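Periplasmic binding protein component of an ABC type zinc uptake transporter (Synechocystis sp., PDB 2OV3) probably captures zinc in the periplasm and delivers it to an ABC transporter for uptake into the cell. Local coordinates at residues I86-M91 with M96-H101; L104-V109 with A172-L177; V178-E183 with K195-T200. All coordinates share one frame; numbering follows the deposited sequence.

Interaction 1. Residues I86-M91 with M96-H101; sequences ITPLEM and MVADPH. With ZN (zinc ion), chain B.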
loop_
_atom_site.group_PDB
_atom_site.type_symbol
_atom_site.label_atom_id
_atom_site.label_comp_id
_atom_site.label_asym_id
_atom_site.label_seq_id
_atom_site.Cartn_x
_atom_site.Cartn_y
_atom_site.Cartn_z
ATOM N N ILE A 86 -3.108 5.656 -14.300
ATOM C CA ILE A 86 -1.822 5.038 -13.989
ATOM C C ILE A 86 -1.662 3.689 -14.646
ATOM O O ILE A 86 -2.596 2.891 -14.693
ATOM C CB ILE A 86 -1.656 4.802 -12.493
ATOM C CG1 ILE A 86 -1.901 6.100 -11.739
ATOM C CG2 ILE A 86 -0.270 4.241 -12.208
ATOM C CD1 ILE A 86 -1.582 5.989 -10.296
ATOM N N THR A 87 -0.460 3.432 -15.138
ATOM C CA THR A 87 -0.184 2.151 -15.753
ATOM C C THR A 87 0.210 1.216 -14.610
ATOM O O THR A 87 1.246 1.411 -13.966
ATOM C CB THR A 87 0.968 2.237 -16.759
ATOM O OG1 THR A 87 0.629 3.171 -17.790
ATOM C CG2 THR A 87 1.201 0.877 -17.377
ATOM N N PRO A 88 -0.613 0.189 -14.343
ATOM C CA PRO A 88 -0.377 -0.779 -13.278
ATOM C C PRO A 88 0.634 -1.850 -13.631
ATOM O O PRO A 88 1.070 -1.968 -14.773
ATOM C CB PRO A 88 -1.760 -1.358 -13.049
ATOM C CG PRO A 88 -2.259 -1.471 -14.449
ATOM C CD PRO A 88 -1.838 -0.148 -15.083
ATOM N N LEU A 89 1.015 -2.615 -12.618
ATOM C CA LEU A 89 1.940 -3.720 -12.778
ATOM C C LEU A 89 1.108 -4.981 -12.686
ATOM O O LEU A 89 -0.007 -4.964 -12.152
ATOM C CB LEU A 89 2.972 -3.714 -11.661
ATOM C CG LEU A 89 4.078 -2.673 -11.765
ATOM C CD1 LEU A 89 4.943 -2.759 -10.528
ATOM C CD2 LEU A 89 4.902 -2.899 -13.030
ATOM N N GLU A 90 1.651 -6.074 -13.207
ATOM C CA GLU A 90 0.964 -7.360 -13.168
ATOM C C GLU A 90 1.202 -7.961 -11.794
ATOM O O GLU A 90 2.236 -7.719 -11.179
ATOM C CB GLU A 90 1.536 -8.314 -14.226
ATOM C CG GLU A 90 1.352 -7.872 -15.674
ATOM C CD GLU A 90 2.179 -8.710 -16.651
ATOM O OE1 GLU A 90 3.432 -8.685 -16.561
ATOM O OE2 GLU A 90 1.580 -9.386 -17.507
ATOM N N MET A 91 0.235 -8.728 -11.309
ATOM C CA MET A 91 0.360 -9.390 -10.021
ATOM C C MET A 91 1.430 -10.464 -10.152
ATOM O O MET A 91 1.608 -11.044 -11.224
ATOM C CB MET A 91 -0.964 -10.046 -9.630
ATOM C CG MET A 91 -1.873 -9.182 -8.788
ATOM S SD MET A 91 -1.208 -9.013 -7.128
ATOM C CE MET A 91 -2.044 -10.360 -6.296
ATOM N N MET A 96 -1.978 -11.636 -15.569
ATOM C CA MET A 96 -3.004 -10.949 -16.346
ATOM C C MET A 96 -4.001 -10.263 -15.417
ATOM O O MET A 96 -5.169 -10.080 -15.758
ATOM C CB MET A 96 -3.709 -11.926 -17.294
ATOM C CG MET A 96 -2.796 -12.442 -18.413
ATOM S SD MET A 96 -3.664 -13.033 -19.902
ATOM C CE MET A 96 -3.908 -11.471 -20.789
ATOM N N VAL A 97 -3.513 -9.897 -14.236
ATOM C CA VAL A 97 -4.305 -9.212 -13.221
ATOM C C VAL A 97 -3.447 -8.067 -12.684
ATOM O O VAL A 97 -2.252 -8.243 -12.440
ATOM C CB VAL A 97 -4.702 -10.178 -12.068
ATOM C CG1 VAL A 97 -5.406 -9.422 -10.962
ATOM C CG2 VAL A 97 -5.622 -11.268 -12.606
ATOM N N ALA A 98 -4.051 -6.893 -12.527
ATOM C CA ALA A 98 -3.326 -5.729 -12.036
ATOM C C ALA A 98 -3.026 -5.803 -10.546
ATOM O O ALA A 98 -3.804 -6.343 -9.763
ATOM C CB ALA A 98 -4.102 -4.457 -12.345
ATOM N N ASP A 99 -1.875 -5.256 -10.175
ATOM C CA ASP A 99 -1.428 -5.202 -8.792
ATOM C C ASP A 99 -1.968 -3.893 -8.202
ATOM O O ASP A 99 -1.596 -2.810 -8.635
ATOM C CB ASP A 99 0.092 -5.209 -8.756
ATOM C CG ASP A 99 0.637 -5.286 -7.344
ATOM O OD1 ASP A 99 -0.012 -4.755 -6.436
ATOM O OD2 ASP A 99 1.712 -5.867 -7.155
ATOM N N PRO A 100 -2.846 -3.979 -7.189
ATOM C CA PRO A 100 -3.452 -2.807 -6.543
ATOM C C PRO A 100 -2.627 -1.989 -5.531
ATOM O O PRO A 100 -2.979 -0.846 -5.238
ATOM C CB PRO A 100 -4.707 -3.398 -5.907
ATOM C CG PRO A 100 -4.212 -4.732 -5.430
ATOM C CD PRO A 100 -3.364 -5.232 -6.601
ATOM N N HIS A 101 -1.538 -2.563 -5.015
ATOM C CA HIS A 101 -0.686 -1.901 -4.023
ATOM C C HIS A 101 0.094 -0.675 -4.518
ATOM O O HIS A 101 1.304 -0.589 -4.296
ATOM C CB HIS A 101 0.320 -2.905 -3.437
ATOM C CG HIS A 101 -0.265 -4.245 -3.114
ATOM N ND1 HIS A 101 -0.334 -5.269 -4.036
ATOM C CD2 HIS A 101 -0.822 -4.724 -1.979
ATOM C CE1 HIS A 101 -0.910 -6.321 -3.480
ATOM N NE2 HIS A 101 -1.216 -6.015 -2.234
HETATM ZN ZN ZN B . -2.146 -6.785 -0.242
HETATM O O HOH W 1 -1.965 -5.662 1.700
#
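M91 lies across D99, and the two side chains cross at about a right angle. CB of M91 sits 3.6 Å from the V97 carbonyl O. CG comes next and meets A98 O at 3.6 Å, with V97 CG1 on its flank. SD then passes by CA and CG of D99, and P100 CD is its more distant neighbour. The chain bends at both chi2 (-72°) and chi3, which folds the thioether along the 96-101 backbone. With an alanine here, the V97 methyl and the D99 carboxylate would probably lose this apolar cover, and a gap would open beside them.

The backbones meet at a single bridge, E90 with A98. M91 N donates to V97 O at 2.8 Å, and D99 N donates to L89 O at 2.7 Å. Next to this pair, P88 CB packs on A98 CB at 3.9 Å.

D99 is a second-shell residue of the zinc site. Its OD1 accepts from H101 N in an Asx turn. The same oxygen accepts from H101 ND1, a very short bond in the model, with the carboxylate at the edge of the ring and in its plane. The ND1 bond sets the turn of the imidazole and leaves NE2 to the metal; the bond from H101 N holds the backbone of the turn. H101 NE2 binds zinc at 2.3 Å, and a water lies 2.2 Å from the ion. H37 and H165 complete the protein ligands.

Both segments belong to the loop between strand 78-81 and helix 106-123. Y170 of helix 169-174 reaches the loop through its hydroxyl, which bonds to L89 N and D99 O. I86 packs on L108 and R111 of helix 106-123.

Interaction 2. Residues L104-V109 with A172-L177; sequences LSPTLV and ARDYNL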
loop_
_atom_site.group_PDB
_atom_site.type_symbol
_atom_site.label_atom_id
_atom_site.label_comp_id
_atom_site.label_asym_id
_atom_site.label_seq_id
_atom_site.Cartn_x
_atom_site.Cartn_y
_atom_site.Cartn_z
ATOM N N LEU A 104 1.909 2.405 -1.968
ATOM C CA LEU A 104 3.192 2.309 -1.294
ATOM C C LEU A 104 4.306 2.907 -2.176
ATOM O O LEU A 104 5.499 2.797 -1.871
ATOM C CB LEU A 104 3.470 0.839 -0.916
ATOM C CG LEU A 104 2.379 0.300 0.065
ATOM C CD1 LEU A 104 2.420 -1.209 0.161
ATOM C CD2 LEU A 104 2.584 0.932 1.459
ATOM N N SER A 105 3.906 3.539 -3.277
ATOM C CA SER A 105 4.852 4.212 -4.174
ATOM C C SER A 105 4.677 5.715 -3.973
ATOM O O SER A 105 3.622 6.272 -4.297
ATOM C CB SER A 105 4.574 3.871 -5.648
ATOM O OG SER A 105 5.226 4.789 -6.518
ATOM N N PRO A 106 5.702 6.389 -3.421
ATOM C CA PRO A 106 5.612 7.836 -3.197
ATOM C C PRO A 106 5.268 8.563 -4.503
ATOM O O PRO A 106 4.316 9.347 -4.566
ATOM C CB PRO A 106 7.003 8.188 -2.676
ATOM C CG PRO A 106 7.367 6.966 -1.902
ATOM C CD PRO A 106 6.938 5.849 -2.829
ATOM N N THR A 107 6.045 8.280 -5.543
ATOM C CA THR A 107 5.826 8.870 -6.850
ATOM C C THR A 107 4.390 8.693 -7.313
ATOM O O THR A 107 3.734 9.660 -7.677
ATOM C CB THR A 107 6.728 8.224 -7.917
ATOM O OG1 THR A 107 8.095 8.512 -7.624
ATOM C CG2 THR A 107 6.386 8.748 -9.308
ATOM N N LEU A 108 3.898 7.462 -7.310
ATOM C CA LEU A 108 2.537 7.224 -7.747
ATOM C C LEU A 108 1.517 7.855 -6.807
ATOM O O LEU A 108 0.431 8.235 -7.236
ATOM C CB LEU A 108 2.290 5.724 -7.891
ATOM C CG LEU A 108 2.361 5.072 -9.289
ATOM C CD1 LEU A 108 3.400 5.709 -10.203
ATOM C CD2 LEU A 108 2.661 3.597 -9.088
ATOM N N VAL A 109 1.841 7.982 -5.530
ATOM C CA VAL A 109 0.876 8.602 -4.634
ATOM C C VAL A 109 0.631 10.045 -5.085
ATOM O O VAL A 109 -0.482 10.563 -4.944
ATOM C CB VAL A 109 1.363 8.566 -3.167
ATOM C CG1 VAL A 109 0.579 9.554 -2.310
ATOM C CG2 VAL A 109 1.200 7.169 -2.628
ATOM N N ALA A 172 9.173 -1.452 -4.705
ATOM C CA ALA A 172 10.433 -2.042 -5.139
ATOM C C ALA A 172 10.786 -1.650 -6.577
ATOM O O ALA A 172 11.944 -1.692 -6.966
ATOM C CB ALA A 172 10.371 -3.561 -5.009
ATOM N N ARG A 173 9.777 -1.288 -7.361
ATOM C CA ARG A 173 9.968 -0.891 -8.747
ATOM C C ARG A 173 10.628 0.477 -8.854
ATOM O O ARG A 173 11.546 0.679 -9.655
ATOM C CB ARG A 173 8.622 -0.845 -9.454
ATOM C CG ARG A 173 8.420 -1.931 -10.471
ATOM C CD ARG A 173 9.122 -1.592 -11.775
ATOM N NE ARG A 173 8.922 -2.654 -12.745
ATOM C CZ ARG A 173 9.421 -3.878 -12.615
ATOM N NH1 ARG A 173 10.157 -4.183 -11.556
ATOM N NH2 ARG A 173 9.160 -4.802 -13.533
ATOM N N ASP A 174 10.148 1.418 -8.047
ATOM C CA ASP A 174 10.684 2.775 -8.053
ATOM C C ASP A 174 12.157 2.817 -7.645
ATOM O O ASP A 174 12.957 3.531 -8.245
ATOM C CB ASP A 174 9.878 3.678 -7.103
ATOM C CG ASP A 174 8.405 3.723 -7.442
ATOM O OD1 ASP A 174 8.035 3.548 -8.622
ATOM O OD2 ASP A 174 7.600 3.956 -6.523
ATOM N N TYR A 175 12.505 2.029 -6.633
ATOM C CA TYR A 175 13.865 1.996 -6.117
ATOM C C TYR A 175 14.714 0.817 -6.587
ATOM O O TYR A 175 15.671 0.430 -5.924
ATOM C CB TYR A 175 13.813 2.061 -4.585
ATOM C CG TYR A 175 12.955 3.211 -4.113
ATOM C CD1 TYR A 175 13.291 4.529 -4.436
ATOM C CD2 TYR A 175 11.739 2.979 -3.460
ATOM C CE1 TYR A 175 12.434 5.583 -4.140
ATOM C CE2 TYR A 175 10.871 4.028 -3.154
ATOM C CZ TYR A 175 11.224 5.326 -3.503
ATOM O OH TYR A 175 10.361 6.373 -3.256
ATOM N N ASN A 176 14.354 0.243 -7.728
ATOM C CA ASN A 176 15.119 -0.862 -8.301
ATOM C C ASN A 176 15.392 -2.019 -7.352
ATOM O O ASN A 176 16.531 -2.455 -7.180
ATOM C CB ASN A 176 16.437 -0.321 -8.865
ATOM C CG ASN A 176 16.223 0.893 -9.746
ATOM O OD1 ASN A 176 16.525 2.019 -9.345
ATOM N ND2 ASN A 176 15.672 0.677 -10.949
ATOM N N LEU A 177 14.328 -2.513 -6.737
ATOM C CA LEU A 177 14.421 -3.636 -5.826
ATOM C C LEU A 177 13.529 -4.717 -6.385
ATOM O O LEU A 177 12.693 -4.461 -7.256
ATOM C CB LEU A 177 13.918 -3.264 -4.436
ATOM C CG LEU A 177 14.714 -2.219 -3.668
ATOM C CD1 LEU A 177 13.974 -1.904 -2.393
ATOM C CD2 LEU A 177 16.110 -2.733 -3.372
HETATM O O HOH W 2 8.378 6.270 -5.642
#
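The P106 ring overlaps the phenol end of Y175. The two side chains reach toward each other, and P106 CG lies 3.3 Å from Y175 OH. P106 CD sits at the edge of the aromatic ring, near its plane, 4.3 Å from CE2. One face of that ring is covered within its own segment by D174 CB, which lies over the ring centre.

Next to this packing, S105 OG donates to D174 OD2 at 2.5 Å and uses the syn lone pair of the carboxylate oxygen. S105 is the N-cap of helix 106-123. With OG anti to the backbone N (chi1 164°), the hydroxyl turns back to the first turn of the helix and accepts from L108 N at 3.1 Å. The serine thus caps one helix and ties it to the last turn of another, helix 169-174. The D174 carboxylate faces the N-terminal end of helix 106-123, where the helix dipole would be expected to favour its negative charge. Helix 106-123 is followed by the long helix 128-153, a helical backbone linking the two lobes in this solute-binding protein family.

A water fills the corner between the partners. It accepts from T107 N, and donates to D174 OD2 at 2.6 Å and to Y175 OH at 3.1 Å. The Y175 hydroxyl is also bonded to N146 of helix 128-153, and L149 of that helix touches both P106 and Y175.

Interaction 3. Residues V178-E183 with K195-T200; sequences VQIPIE and KQLIDT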
loop_
_atom_site.group_PDB
_atom_site.type_symbol
_atom_site.label_atom_id
_atom_site.label_comp_id
_atom_site.label_asym_id
_atom_site.label_seq_id
_atom_site.Cartn_x
_atom_site.Cartn_y
_atom_site.Cartn_z
ATOM N N VAL A 178 13.699 -5.919 -5.858
ATOM C CA VAL A 178 12.912 -7.058 -6.285
ATOM C C VAL A 178 12.383 -7.777 -5.049
ATOM O O VAL A 178 13.165 -8.245 -4.217
ATOM C CB VAL A 178 13.767 -8.048 -7.104
ATOM C CG1 VAL A 178 12.901 -9.154 -7.654
ATOM C CG2 VAL A 178 14.486 -7.308 -8.230
ATOM N N GLN A 179 11.057 -7.850 -4.915
ATOM C CA GLN A 179 10.464 -8.544 -3.775
ATOM C C GLN A 179 10.249 -10.000 -4.162
ATOM O O GLN A 179 9.777 -10.284 -5.256
ATOM C CB GLN A 179 9.120 -7.909 -3.340
ATOM C CG GLN A 179 7.913 -8.249 -4.216
ATOM C CD GLN A 179 6.577 -7.736 -3.658
ATOM O OE1 GLN A 179 5.566 -7.713 -4.368
ATOM N NE2 GLN A 179 6.565 -7.341 -2.383
ATOM N N ILE A 180 10.640 -10.919 -3.281
ATOM C CA ILE A 180 10.457 -12.357 -3.514
ATOM C C ILE A 180 9.351 -12.821 -2.563
ATOM O O ILE A 180 9.620 -13.103 -1.395
ATOM C CB ILE A 180 11.698 -13.194 -3.144
ATOM C CG1 ILE A 180 12.982 -12.578 -3.726
ATOM C CG2 ILE A 180 11.474 -14.631 -3.574
ATOM C CD1 ILE A 180 12.944 -12.296 -5.204
ATOM N N PRO A 181 8.105 -12.920 -3.053
ATOM C CA PRO A 181 6.964 -13.344 -2.237
ATOM C C PRO A 181 6.903 -14.800 -1.795
ATOM O O PRO A 181 7.197 -15.712 -2.567
ATOM C CB PRO A 181 5.768 -12.953 -3.100
ATOM C CG PRO A 181 6.291 -13.140 -4.485
ATOM C CD PRO A 181 7.659 -12.521 -4.401
ATOM N N ILE A 182 6.515 -15.003 -0.541
ATOM C CA ILE A 182 6.372 -16.344 0.018
ATOM C C ILE A 182 4.965 -16.835 -0.340
ATOM O O ILE A 182 4.758 -18.019 -0.611
ATOM C CB ILE A 182 6.498 -16.344 1.568
ATOM C CG1 ILE A 182 7.873 -15.802 2.002
ATOM C CG2 ILE A 182 6.247 -17.744 2.112
ATOM C CD1 ILE A 182 9.052 -16.639 1.583
ATOM N N GLU A 183 4.006 -15.914 -0.332
ATOM C CA GLU A 183 2.614 -16.223 -0.642
ATOM C C GLU A 183 2.300 -15.974 -2.117
ATOM O O GLU A 183 2.903 -15.109 -2.751
ATOM C CB GLU A 183 1.692 -15.353 0.220
ATOM C CG GLU A 183 0.198 -15.583 0.007
ATOM C CD GLU A 183 -0.645 -14.451 0.575
ATOM O OE1 GLU A 183 -0.314 -13.958 1.676
ATOM O OE2 GLU A 183 -1.642 -14.062 -0.071
ATOM N N LYS A 195 10.826 -24.205 -1.430
ATOM C CA LYS A 195 12.135 -24.806 -1.230
ATOM C C LYS A 195 13.124 -24.124 -2.179
ATOM O O LYS A 195 14.264 -23.840 -1.817
ATOM C CB LYS A 195 12.094 -26.316 -1.508
ATOM C CG LYS A 195 13.438 -27.012 -1.320
ATOM C CD LYS A 195 13.911 -26.935 0.130
ATOM C CE LYS A 195 15.340 -27.433 0.266
ATOM N NZ LYS A 195 15.561 -28.719 -0.463
ATOM N N GLN A 196 12.674 -23.870 -3.401
ATOM C CA GLN A 196 13.501 -23.195 -4.383
ATOM C C GLN A 196 13.820 -21.794 -3.863
ATOM O O GLN A 196 14.912 -21.273 -4.085
ATOM C CB GLN A 196 12.763 -23.086 -5.713
ATOM C CG GLN A 196 13.365 -22.075 -6.664
ATOM C CD GLN A 196 14.582 -22.609 -7.386
ATOM O OE1 GLN A 196 14.456 -23.306 -8.398
ATOM N NE2 GLN A 196 15.774 -22.294 -6.864
ATOM N N LEU A 197 12.857 -21.186 -3.177
ATOM C CA LEU A 197 13.052 -19.860 -2.624
ATOM C C LEU A 197 14.150 -19.912 -1.564
ATOM O O LEU A 197 15.049 -19.070 -1.548
ATOM C CB LEU A 197 11.735 -19.336 -2.030
ATOM C CG LEU A 197 11.737 -17.998 -1.267
ATOM C CD1 LEU A 197 10.327 -17.383 -1.246
ATOM C CD2 LEU A 197 12.228 -18.238 0.143
ATOM N N ILE A 198 14.093 -20.914 -0.691
ATOM C CA ILE A 198 15.098 -21.061 0.360
ATOM C C ILE A 198 16.501 -21.265 -0.193
ATOM O O ILE A 198 17.461 -20.689 0.318
ATOM C CB ILE A 198 14.790 -22.243 1.278
ATOM C CG1 ILE A 198 13.444 -22.022 1.967
ATOM C CG2 ILE A 198 15.901 -22.399 2.318
ATOM C CD1 ILE A 198 13.059 -23.132 2.901
ATOM N N ASP A 199 16.633 -22.101 -1.215
ATOM C CA ASP A 199 17.949 -22.348 -1.784
ATOM C C ASP A 199 18.463 -21.109 -2.495
ATOM O O ASP A 199 19.655 -20.815 -2.460
ATOM C CB ASP A 199 17.918 -23.531 -2.757
ATOM C CG ASP A 199 17.602 -24.853 -2.065
ATOM O OD1 ASP A 199 17.959 -25.016 -0.869
ATOM O OD2 ASP A 199 17.015 -25.737 -2.724
ATOM N N THR A 200 17.562 -20.376 -3.134
ATOM C CA THR A 200 17.963 -19.168 -3.834
ATOM C C THR A 200 18.454 -18.153 -2.811
ATOM O O THR A 200 19.460 -17.472 -3.018
ATOM C CB THR A 200 16.786 -18.583 -4.621
ATOM O OG1 THR A 200 16.494 -19.436 -5.734
ATOM C CG2 THR A 200 17.120 -17.183 -5.122
#
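This contact belongs to the parallel beta-sheet domain that holds strand 178-181 at one edge of its four strands. Helix 193-204 follows that strand in the chain and leads on to strand 208-212, a beta-alpha-beta connection. Here the helix packs against the end of the strand. The joint is apolar, with no hydrogen bond between the two segments.

L197 carries the helix side. Its CG stands anti to the backbone N (chi1 174°), and its CD1 methyl reaches the strand end. CD1 meets I180 CG2 at 3.8 Å, and CG follows at 4.1 Å from the same methyl. The I180 and L197 side chains run alongside, pointing opposite ways. I182 lies across L197 at about a right angle, but the placing of its end methyl is doubtful. The P181 carbonyl O also lies beside L197 CD1, at 3.8 Å.

Main-chain bonds from I180 to F161 and V163 hold the strand against strand 160-163. On another flank, L197 packs on I223 of helix 218-227. Past the strand, E183 OE1 accepts from ND1 of the zinc ligand H165, so the segment that carries this apolar contact also reaches the second shell of the metal site. Within the helix, Q196 O takes two bonds from T200: backbone N at 3.0 Å and OG1 at 2.9 Å, from opposite faces of the carbonyl plane.

How the interactions relate
From the N terminus, interaction 1 comes first and closes a short loop of four residues, after strand 78-81. A few residues on, 104-109 opens interaction 2. It closes only at 172-177, across a long span that includes helix 128-153. Interaction 3 follows, spanning 11 residues between strand 178-181 and helix 193-204. The three run in series; none nests or crosses. Interactions 1 and 2 touch where L89 CD1 packs on R173 CG at 3.6 Å. Interactions 2 and 3 meet through A172 and V178. Together they tie the zinc loop, the start of helix 106-123 and the second parallel sheet.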